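Local structure of genome polyprotein (6QWT) at residues 241-246 / 274-279. The protein is a viral polyprotein whose C-terminal part, 3Dpol, is the RNA-dependent RNA polymerase that copies the viral RNA genome. Numbering follows the deposited sequence.
Sequences IPSVVF and SIYLSK
The Phe246 ring carries the methyl CG2 of Ile275 over one of its faces, in a CH-pi contact 4.2 Å from the ring centroid and 14° off the normal, while CB of Tyr276 approaches the same ring obliquely. On one face of the Tyr276 ring lies the backbone O of Ser243, displaced toward the rim, and CB of Phe246 meets this ring at a slant, 3.5 Å from Tyr276 CD1. This is helix packing in the catalytic region of a picornaviral RNA-dependent RNA polymerase, an enzyme of the right-hand fold: the first turn of helix 243-256, which follows strand 230-235 and what is probably polymerase motif A, meets the last turn of helix 267-276, just where the chain turns into strand 277-282. Phe246 and Tyr276 run past one another in opposite directions, so each ring lies beside the other's CB instead of stacking on it. A chi1 of 65° places the Tyr276 ring with CD1 turned to Phe246 and CD2 to Ser243. Ile275, in contrast, crosses Phe246 at about a right angle and holds CG2 anti to its backbone N, the branch directed at the ring. Both Phe246 and Ile275 also touch helix 298-316, through Val307 and Leu303 respectively, which extends the apolar packing beyond the two helices. No hydrogen bond joins the segments. Pro242 is the N-cap residue of helix 243-256, and Asp62 accepts a hydrogen bond from the backbone N of Ser243. The hydroxyl oxygen OG of Ser243 closes the contact, 3.4 Å from Tyr276 CD2.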
loop_
_atom_site.group_PDB
_atom_site.type_symbol
_atom_site.label_atom_id
_atom_site.label_comp_id
_atom_site.label_asym_id
_atom_site.label_seq_id
_atom_site.Cartn_x
_atom_site.Cartn_y
_atom_site.Cartn_z
ATOM N N ILE A 241 4.167 -8.635 -10.727
ATOM C CA ILE A 241 4.693 -7.482 -11.454
ATOM C C ILE A 241 5.967 -7.898 -12.176
ATOM O O ILE A 241 6.914 -8.384 -11.538
ATOM C CB ILE A 241 4.958 -6.293 -10.519
ATOM C CG1 ILE A 241 3.643 -5.633 -10.104
ATOM C CG2 ILE A 241 5.858 -5.279 -11.205
ATOM C CD1 ILE A 241 3.790 -4.732 -8.900
ATOM N N PRO A 242 6.037 -7.739 -13.492
ATOM C CA PRO A 242 7.233 -8.157 -14.224
ATOM C C PRO A 242 8.369 -7.153 -14.099
ATOM O O PRO A 242 8.157 -5.947 -13.953
ATOM C CB PRO A 242 6.739 -8.261 -15.672
ATOM C CG PRO A 242 5.598 -7.325 -15.744
ATOM C CD PRO A 242 4.946 -7.330 -14.392
ATOM N N SER A 243 9.592 -7.686 -14.163
ATOM C CA SER A 243 10.787 -6.855 -14.062
ATOM C C SER A 243 10.788 -5.745 -15.105
ATOM O O SER A 243 11.231 -4.624 -14.829
ATOM C CB SER A 243 12.039 -7.720 -14.224
ATOM O OG SER A 243 12.385 -8.349 -13.007
ATOM N N VAL A 244 10.299 -6.044 -16.310
ATOM C CA VAL A 244 10.447 -5.122 -17.430
ATOM C C VAL A 244 9.730 -3.803 -17.165
ATOM O O VAL A 244 10.184 -2.743 -17.614
ATOM C CB VAL A 244 9.961 -5.806 -18.728
ATOM C CG1 VAL A 244 8.470 -6.117 -18.654
ATOM C CG2 VAL A 244 10.301 -4.960 -19.949
ATOM N N VAL A 245 8.625 -3.830 -16.415
ATOM C CA VAL A 245 7.903 -2.592 -16.125
ATOM C C VAL A 245 8.730 -1.692 -15.213
ATOM O O VAL A 245 8.875 -0.488 -15.466
ATOM C CB VAL A 245 6.522 -2.903 -15.516
ATOM C CG1 VAL A 245 5.776 -1.611 -15.218
ATOM C CG2 VAL A 245 5.708 -3.778 -16.455
ATOM N N PHE A 246 9.289 -2.261 -14.140
ATOM C CA PHE A 246 10.152 -1.488 -13.249
ATOM C C PHE A 246 11.373 -0.955 -13.986
ATOM O O PHE A 246 11.780 0.195 -13.781
ATOM C CB PHE A 246 10.595 -2.349 -12.065
ATOM C CG PHE A 246 9.643 -2.331 -10.909
ATOM C CD1 PHE A 246 9.352 -1.146 -10.257
ATOM C CD2 PHE A 246 9.044 -3.500 -10.470
ATOM C CE1 PHE A 246 8.474 -1.124 -9.188
ATOM C CE2 PHE A 246 8.168 -3.485 -9.399
ATOM C CZ PHE A 246 7.882 -2.296 -8.760
ATOM N N SER A 274 17.572 -2.910 -7.413
ATOM C CA SER A 274 17.478 -3.508 -6.086
ATOM C C SER A 274 16.037 -3.706 -5.634
ATOM O O SER A 274 15.811 -4.318 -4.585
ATOM C CB SER A 274 18.234 -2.653 -5.060
ATOM O OG SER A 274 17.430 -1.593 -4.573
ATOM N N ILE A 275 15.069 -3.206 -6.396
ATOM C CA ILE A 275 13.660 -3.405 -6.102
ATOM C C ILE A 275 13.089 -4.601 -6.853
ATOM O O ILE A 275 12.383 -5.420 -6.264
ATOM C CB ILE A 275 12.870 -2.116 -6.414
ATOM C CG1 ILE A 275 13.070 -1.093 -5.298
ATOM C CG2 ILE A 275 11.389 -2.413 -6.593
ATOM C CD1 ILE A 275 12.610 0.292 -5.661
ATOM N N TYR A 276 13.388 -4.735 -8.149
ATOM C CA TYR A 276 12.851 -5.858 -8.912
ATOM C C TYR A 276 13.775 -7.070 -8.938
ATOM O O TYR A 276 13.341 -8.149 -9.352
ATOM C CB TYR A 276 12.498 -5.430 -10.349
ATOM C CG TYR A 276 13.646 -4.995 -11.245
ATOM C CD1 TYR A 276 13.827 -3.654 -11.558
ATOM C CD2 TYR A 276 14.511 -5.924 -11.821
ATOM C CE1 TYR A 276 14.852 -3.242 -12.391
ATOM C CE2 TYR A 276 15.544 -5.520 -12.653
ATOM C CZ TYR A 276 15.707 -4.174 -12.933
ATOM O OH TYR A 276 16.722 -3.749 -13.758
ATOM N N LEU A 277 15.032 -6.921 -8.512
ATOM C CA LEU A 277 15.957 -8.041 -8.300
ATOM C C LEU A 277 16.438 -7.919 -6.856
ATOM O O LEU A 277 17.564 -7.491 -6.593
ATOM C CB LEU A 277 17.116 -8.018 -9.304
ATOM C CG LEU A 277 18.003 -9.265 -9.355
ATOM C CD1 LEU A 277 17.171 -10.502 -9.664
ATOM C CD2 LEU A 277 19.113 -9.096 -10.382
ATOM N N SER A 278 15.574 -8.300 -5.921
ATOM C CA SER A 278 15.728 -7.963 -4.515
ATOM C C SER A 278 16.172 -9.170 -3.698
ATOM O O SER A 278 15.870 -10.317 -4.036
ATOM C CB SER A 278 14.412 -7.421 -3.952
ATOM O OG SER A 278 13.373 -8.371 -4.122
ATOM N N LYS A 279 16.880 -8.894 -2.605
ATOM C CA LYS A 279 17.324 -9.917 -1.669
ATOM C C LYS A 279 16.397 -9.948 -0.461
ATOM O O LYS A 279 16.007 -8.900 0.062
ATOM C CB LYS A 279 18.763 -9.658 -1.214
ATOM C CG LYS A 279 19.776 -9.706 -2.343
ATOM C CD LYS A 279 21.024 -8.912 -2.012
ATOM C CE LYS A 279 21.848 -9.613 -0.960
ATOM N NZ LYS A 279 23.103 -8.879 -0.643
#